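Local coordinates for sulfoquinovosidase (Escherichia coli, PDB 5AEG), which hydrolyses sulfoquinovosyl diacylglycerides, and simpler sulfoquinovosides such as sulfoquinovosyl glycerol, to release the sulfosugar sulfoquinovose, at residues 65-79 and 82-96. Numbering follows the deposited sequence.
Sequences IALTDAIVSQSPDGW and HFSRGSDISATLNIS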
loop_
_atom_site.group_PDB
_atom_site.type_symbol
_atom_site.label_atom_id
_atom_site.label_comp_id
_atom_site.label_asym_id
_atom_site.label_seq_id
_atom_site.Cartn_x
_atom_site.Cartn_y
_atom_site.Cartn_z
ATOM N N ILE A 65 6.923 -16.984 28.631
ATOM C CA ILE A 65 6.452 -17.201 30.024
ATOM C C ILE A 65 5.176 -16.436 30.258
ATOM O O ILE A 65 5.127 -15.235 29.994
ATOM C CB ILE A 65 7.481 -16.636 31.040
ATOM C CG1 ILE A 65 8.835 -17.242 30.780
ATOM C CG2 ILE A 65 7.037 -16.988 32.449
ATOM C CD1 ILE A 65 9.994 -16.435 31.279
ATOM N N ALA A 66 4.173 -17.125 30.766
ATOM C CA ALA A 66 2.867 -16.579 31.020
ATOM C C ALA A 66 2.924 -15.823 32.324
ATOM O O ALA A 66 3.419 -16.384 33.338
ATOM C CB ALA A 66 1.854 -17.728 31.116
ATOM N N LEU A 67 2.534 -14.551 32.286
ATOM C CA LEU A 67 2.470 -13.693 33.458
ATOM C C LEU A 67 1.075 -13.837 34.049
ATOM O O LEU A 67 0.176 -13.056 33.813
ATOM C CB LEU A 67 2.883 -12.272 33.186
ATOM C CG LEU A 67 4.221 -12.092 32.522
ATOM C CD1 LEU A 67 4.538 -10.605 32.491
ATOM C CD2 LEU A 67 5.350 -12.825 33.213
ATOM N N THR A 68 0.955 -14.885 34.863
ATOM C CA THR A 68 -0.324 -15.297 35.399
ATOM C C THR A 68 -0.812 -14.377 36.552
ATOM O O THR A 68 -2.038 -14.226 36.784
ATOM C CB THR A 68 -0.221 -16.699 35.927
ATOM O OG1 THR A 68 0.851 -16.753 36.874
ATOM C CG2 THR A 68 0.035 -17.719 34.791
ATOM N N ASP A 69 0.115 -13.724 37.243
ATOM C CA ASP A 69 -0.260 -12.940 38.433
ATOM C C ASP A 69 -0.376 -11.487 38.112
ATOM O O ASP A 69 0.454 -10.911 37.383
ATOM C CB ASP A 69 0.814 -13.071 39.541
ATOM C CG ASP A 69 1.135 -14.499 39.900
ATOM O OD1 ASP A 69 0.309 -15.397 39.608
ATOM O OD2 ASP A 69 2.253 -14.754 40.417
ATOM N N ALA A 70 -1.414 -10.834 38.644
ATOM C CA ALA A 70 -1.590 -9.416 38.428
ATOM C C ALA A 70 -2.000 -8.688 39.719
ATOM O O ALA A 70 -2.895 -9.146 40.400
ATOM C CB ALA A 70 -2.665 -9.183 37.393
ATOM N N ILE A 71 -1.370 -7.545 39.969
ATOM C CA ILE A 71 -1.798 -6.605 41.016
ATOM C C ILE A 71 -2.115 -5.275 40.374
ATOM O O ILE A 71 -1.291 -4.684 39.646
ATOM C CB ILE A 71 -0.694 -6.364 42.040
ATOM C CG1 ILE A 71 -0.320 -7.669 42.721
ATOM C CG2 ILE A 71 -1.149 -5.334 43.105
ATOM C CD1 ILE A 71 0.913 -7.541 43.619
ATOM N N VAL A 72 -3.304 -4.797 40.685
ATOM C CA VAL A 72 -3.836 -3.560 40.122
ATOM C C VAL A 72 -3.778 -2.428 41.117
ATOM O O VAL A 72 -4.190 -2.609 42.251
ATOM C CB VAL A 72 -5.309 -3.764 39.746
ATOM C CG1 VAL A 72 -5.873 -2.510 39.075
ATOM C CG2 VAL A 72 -5.447 -4.985 38.839
ATOM N N SER A 73 -3.224 -1.296 40.726
ATOM C CA SER A 73 -3.477 -0.036 41.387
ATOM C C SER A 73 -4.247 0.982 40.501
ATOM O O SER A 73 -4.122 0.969 39.242
ATOM C CB SER A 73 -2.162 0.577 41.792
ATOM O OG SER A 73 -1.242 0.590 40.718
ATOM N N GLN A 74 -5.054 1.830 41.169
ATOM C CA GLN A 74 -5.560 3.116 40.623
ATOM C C GLN A 74 -4.393 4.038 40.367
ATOM O O GLN A 74 -3.412 4.066 41.116
ATOM C CB GLN A 74 -6.499 3.834 41.591
ATOM C CG GLN A 74 -7.934 3.371 41.510
ATOM C CD GLN A 74 -8.538 3.672 40.162
ATOM O OE1 GLN A 74 -8.096 4.589 39.461
ATOM N NE2 GLN A 74 -9.537 2.901 39.777
ATOM N N SER A 75 -4.500 4.757 39.272
ATOM C CA SER A 75 -3.434 5.593 38.753
ATOM C C SER A 75 -4.062 7.023 38.619
ATOM O O SER A 75 -5.310 7.168 38.702
ATOM C CB SER A 75 -2.933 4.957 37.420
ATOM O OG SER A 75 -1.959 5.711 36.726
ATOM N N PRO A 76 -3.215 8.079 38.466
ATOM C CA PRO A 76 -3.785 9.407 38.114
ATOM C C PRO A 76 -4.708 9.337 36.878
ATOM O O PRO A 76 -5.926 9.631 36.965
ATOM C CB PRO A 76 -2.527 10.276 37.842
ATOM C CG PRO A 76 -1.346 9.339 37.869
ATOM C CD PRO A 76 -1.762 8.183 38.732
ATOM N N ASP A 77 -4.109 8.856 35.784
ATOM C CA ASP A 77 -4.740 8.731 34.478
ATOM C C ASP A 77 -5.747 7.585 34.374
ATOM O O ASP A 77 -6.759 7.715 33.702
ATOM C CB ASP A 77 -3.661 8.545 33.395
ATOM C CG ASP A 77 -2.730 9.744 33.274
ATOM O OD1 ASP A 77 -2.240 10.231 34.318
ATOM O OD2 ASP A 77 -2.495 10.194 32.129
ATOM N N GLY A 78 -5.463 6.448 34.992
ATOM C CA GLY A 78 -6.399 5.323 34.941
ATOM C C GLY A 78 -5.974 4.191 35.868
ATOM O O GLY A 78 -6.183 4.286 37.101
ATOM N N TRP A 79 -5.327 3.165 35.298
ATOM C CA TRP A 79 -4.932 1.980 36.036
ATOM C C TRP A 79 -3.554 1.531 35.687
ATOM O O TRP A 79 -3.106 1.664 34.550
ATOM C CB TRP A 79 -5.873 0.825 35.789
ATOM C CG TRP A 79 -7.217 0.962 36.387
ATOM C CD1 TRP A 79 -7.628 0.542 37.635
ATOM C CD2 TRP A 79 -8.352 1.549 35.769
ATOM N NE1 TRP A 79 -8.960 0.813 37.804
ATOM C CE2 TRP A 79 -9.430 1.441 36.682
ATOM C CE3 TRP A 79 -8.570 2.156 34.530
ATOM C CZ2 TRP A 79 -10.703 1.904 36.389
ATOM C CZ3 TRP A 79 -9.843 2.628 34.240
ATOM C CH2 TRP A 79 -10.900 2.494 35.173
ATOM N N HIS A 82 0.430 -4.515 37.465
ATOM C CA HIS A 82 1.704 -5.216 37.630
ATOM C C HIS A 82 1.518 -6.667 37.306
ATOM O O HIS A 82 0.867 -7.399 38.051
ATOM C CB HIS A 82 2.242 -5.080 39.030
ATOM C CG HIS A 82 2.600 -3.692 39.401
ATOM N ND1 HIS A 82 3.880 -3.198 39.258
ATOM C CD2 HIS A 82 1.863 -2.698 39.960
ATOM C CE1 HIS A 82 3.909 -1.942 39.676
ATOM N NE2 HIS A 82 2.701 -1.620 40.114
ATOM N N PHE A 83 2.066 -7.114 36.172
ATOM C CA PHE A 83 1.989 -8.566 35.879
ATOM C C PHE A 83 3.296 -9.241 36.311
ATOM O O PHE A 83 4.369 -8.676 36.155
ATOM C CB PHE A 83 1.832 -8.836 34.337
ATOM C CG PHE A 83 0.504 -8.469 33.783
ATOM C CD1 PHE A 83 -0.515 -9.342 33.792
ATOM C CD2 PHE A 83 0.321 -7.238 33.211
ATOM C CE1 PHE A 83 -1.748 -9.038 33.249
ATOM C CE2 PHE A 83 -0.884 -6.919 32.627
ATOM C CZ PHE A 83 -1.913 -7.783 32.666
ATOM N N SER A 84 3.207 -10.489 36.742
ATOM C CA SER A 84 4.370 -11.107 37.165
ATOM C C SER A 84 4.197 -12.609 37.138
ATOM O O SER A 84 3.109 -13.173 36.941
ATOM C CB SER A 84 4.782 -10.585 38.582
ATOM O OG SER A 84 3.838 -11.113 39.481
ATOM N N ARG A 85 5.328 -13.277 37.258
ATOM C CA ARG A 85 5.356 -14.733 37.427
ATOM C C ARG A 85 6.517 -15.068 38.424
ATOM O O ARG A 85 7.636 -14.601 38.270
ATOM C CB ARG A 85 5.652 -15.429 36.114
ATOM C CG ARG A 85 5.625 -16.931 36.202
ATOM C CD ARG A 85 4.229 -17.376 36.456
ATOM N NE ARG A 85 4.190 -18.831 36.428
ATOM C CZ ARG A 85 4.038 -19.576 35.331
ATOM N NH1 ARG A 85 3.892 -19.023 34.100
ATOM N NH2 ARG A 85 4.028 -20.894 35.473
ATOM N N GLY A 86 6.200 -15.776 39.495
ATOM C CA GLY A 86 7.233 -16.033 40.567
ATOM C C GLY A 86 7.701 -14.768 41.181
ATOM O O GLY A 86 6.916 -13.817 41.357
ATOM N N SER A 87 8.994 -14.692 41.507
ATOM C CA SER A 87 9.577 -13.546 42.166
ATOM C C SER A 87 10.347 -12.604 41.295
ATOM O O SER A 87 10.617 -11.504 41.746
ATOM C CB SER A 87 10.583 -13.995 43.268
ATOM O OG SER A 87 11.696 -14.622 42.672
ATOM N N ASP A 88 10.685 -13.027 40.078
ATOM C CA ASP A 88 11.799 -12.470 39.285
ATOM C C ASP A 88 11.376 -11.944 37.872
ATOM O O ASP A 88 12.205 -11.385 37.197
ATOM C CB ASP A 88 12.918 -13.561 39.075
ATOM C CG ASP A 88 12.347 -14.915 38.452
ATOM O OD1 ASP A 88 11.094 -15.059 38.432
ATOM O OD2 ASP A 88 13.077 -15.876 38.035
ATOM N N ILE A 89 10.151 -12.188 37.398
ATOM C CA ILE A 89 9.766 -11.863 35.993
ATOM C C ILE A 89 8.521 -11.012 36.085
ATOM O O ILE A 89 7.540 -11.442 36.706
ATOM C CB ILE A 89 9.464 -13.176 35.200
ATOM C CG1 ILE A 89 10.587 -14.170 35.403
ATOM C CG2 ILE A 89 9.242 -12.903 33.691
ATOM C CD1 ILE A 89 10.109 -15.620 35.366
ATOM N N SER A 90 8.524 -9.842 35.452
ATOM C CA SER A 90 7.389 -9.001 35.537
ATOM C C SER A 90 7.286 -8.056 34.357
ATOM O O SER A 90 8.283 -7.815 33.590
ATOM C CB SER A 90 7.457 -8.174 36.865
ATOM O OG SER A 90 8.580 -7.376 36.846
ATOM N N ALA A 91 6.098 -7.467 34.246
ATOM C CA ALA A 91 5.910 -6.365 33.294
ATOM C C ALA A 91 4.824 -5.418 33.826
ATOM O O ALA A 91 3.984 -5.854 34.582
ATOM C CB ALA A 91 5.439 -6.949 31.937
ATOM N N THR A 92 4.776 -4.201 33.351
ATOM C CA THR A 92 3.694 -3.266 33.769
ATOM C C THR A 92 2.853 -2.851 32.568
ATOM O O THR A 92 3.379 -2.671 31.462
ATOM C CB THR A 92 4.203 -1.972 34.400
ATOM O OG1 THR A 92 5.060 -1.387 33.482
ATOM C CG2 THR A 92 5.016 -2.242 35.679
ATOM N N LEU A 93 1.559 -2.742 32.787
ATOM C CA LEU A 93 0.622 -2.259 31.773
ATOM C C LEU A 93 -0.111 -1.088 32.346
ATOM O O LEU A 93 -0.813 -1.230 33.369
ATOM C CB LEU A 93 -0.365 -3.366 31.400
ATOM C CG LEU A 93 -1.522 -2.926 30.475
ATOM C CD1 LEU A 93 -0.941 -2.524 29.115
ATOM C CD2 LEU A 93 -2.584 -3.969 30.355
ATOM N N ASN A 94 0.112 0.081 31.779
ATOM C CA ASN A 94 -0.642 1.247 32.092
ATOM C C ASN A 94 -1.833 1.394 31.145
ATOM O O ASN A 94 -1.673 1.303 29.896
ATOM C CB ASN A 94 0.233 2.493 32.005
ATOM C CG ASN A 94 0.017 3.390 33.190
ATOM O OD1 ASN A 94 0.750 3.263 34.171
ATOM N ND2 ASN A 94 -1.052 4.221 33.163
ATOM N N ILE A 95 -2.983 1.687 31.731
ATOM C CA ILE A 95 -4.262 1.843 31.036
ATOM C C ILE A 95 -4.759 3.237 31.348
ATOM O O ILE A 95 -4.860 3.658 32.558
ATOM C CB ILE A 95 -5.273 0.850 31.527
ATOM C CG1 ILE A 95 -4.774 -0.554 31.324
ATOM C CG2 ILE A 95 -6.665 1.013 30.851
ATOM C CD1 ILE A 95 -5.745 -1.604 31.867
ATOM N N SER A 96 -5.029 3.973 30.271
ATOM C CA SER A 96 -5.415 5.380 30.358
ATOM C C SER A 96 -6.249 5.795 29.132
ATOM O O SER A 96 -6.349 5.013 28.167
ATOM C CB SER A 96 -4.216 6.260 30.616
ATOM O OG SER A 96 -3.414 6.598 29.496
HETATM O O HOH W 1 3.808 -17.016 40.296
HETATM O O HOH W 2 -2.426 9.004 29.214
#
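R85 reaches across to the break in strand 56-74 and donates from NH1 to the backbone O of A66, 2.8 Å away. The acceptor lies 9° out of the guanidinium plane and is met on a lone pair. R85 CG stands anti to the backbone N (chi1 -177°), and a bend at chi2 (68°) then turns the chain toward A66, with R85 CD passing 3.5 Å from T68 OG1. The CG2 methyl of T68 sits over one guanidinium face, while I65 CG2 lies against R85 CG. A leucine here would probably leave the carbonyl of A66 without this donor and uncover the T68 methyl.

L67 lays its forked end over the face of the hairpin formed by strands 82-85 and 89-96: CD1 touches F83 CB (3.7 Å) and A91 CB, and CD2 rests on R85 CB and I89 CG2. Its side chain runs at about a right angle to that of F83, whose ring meets H32 edge-to-face. Beyond the break, D69 and I71 pair antiparallel with S84 and H82 through two backbone bonds each. D69 packs CB against S84 OG; its OD1 takes a bond from T68 OG1 above the carboxylate plane and a salt bridge from K34, and a water links OD2 to the N of G86.

At the far end W79 and I95 exchange backbone bonds of 2.8 Å, W79 N to I95 O and I95 N to W79 O, with the indole stacked on F11. The whole is a three-stranded antiparallel meander, two successive β-hairpins, in the galactose mutarotase-like N-terminal β-sandwich of family GH31, away from the catalytic barrel's active site.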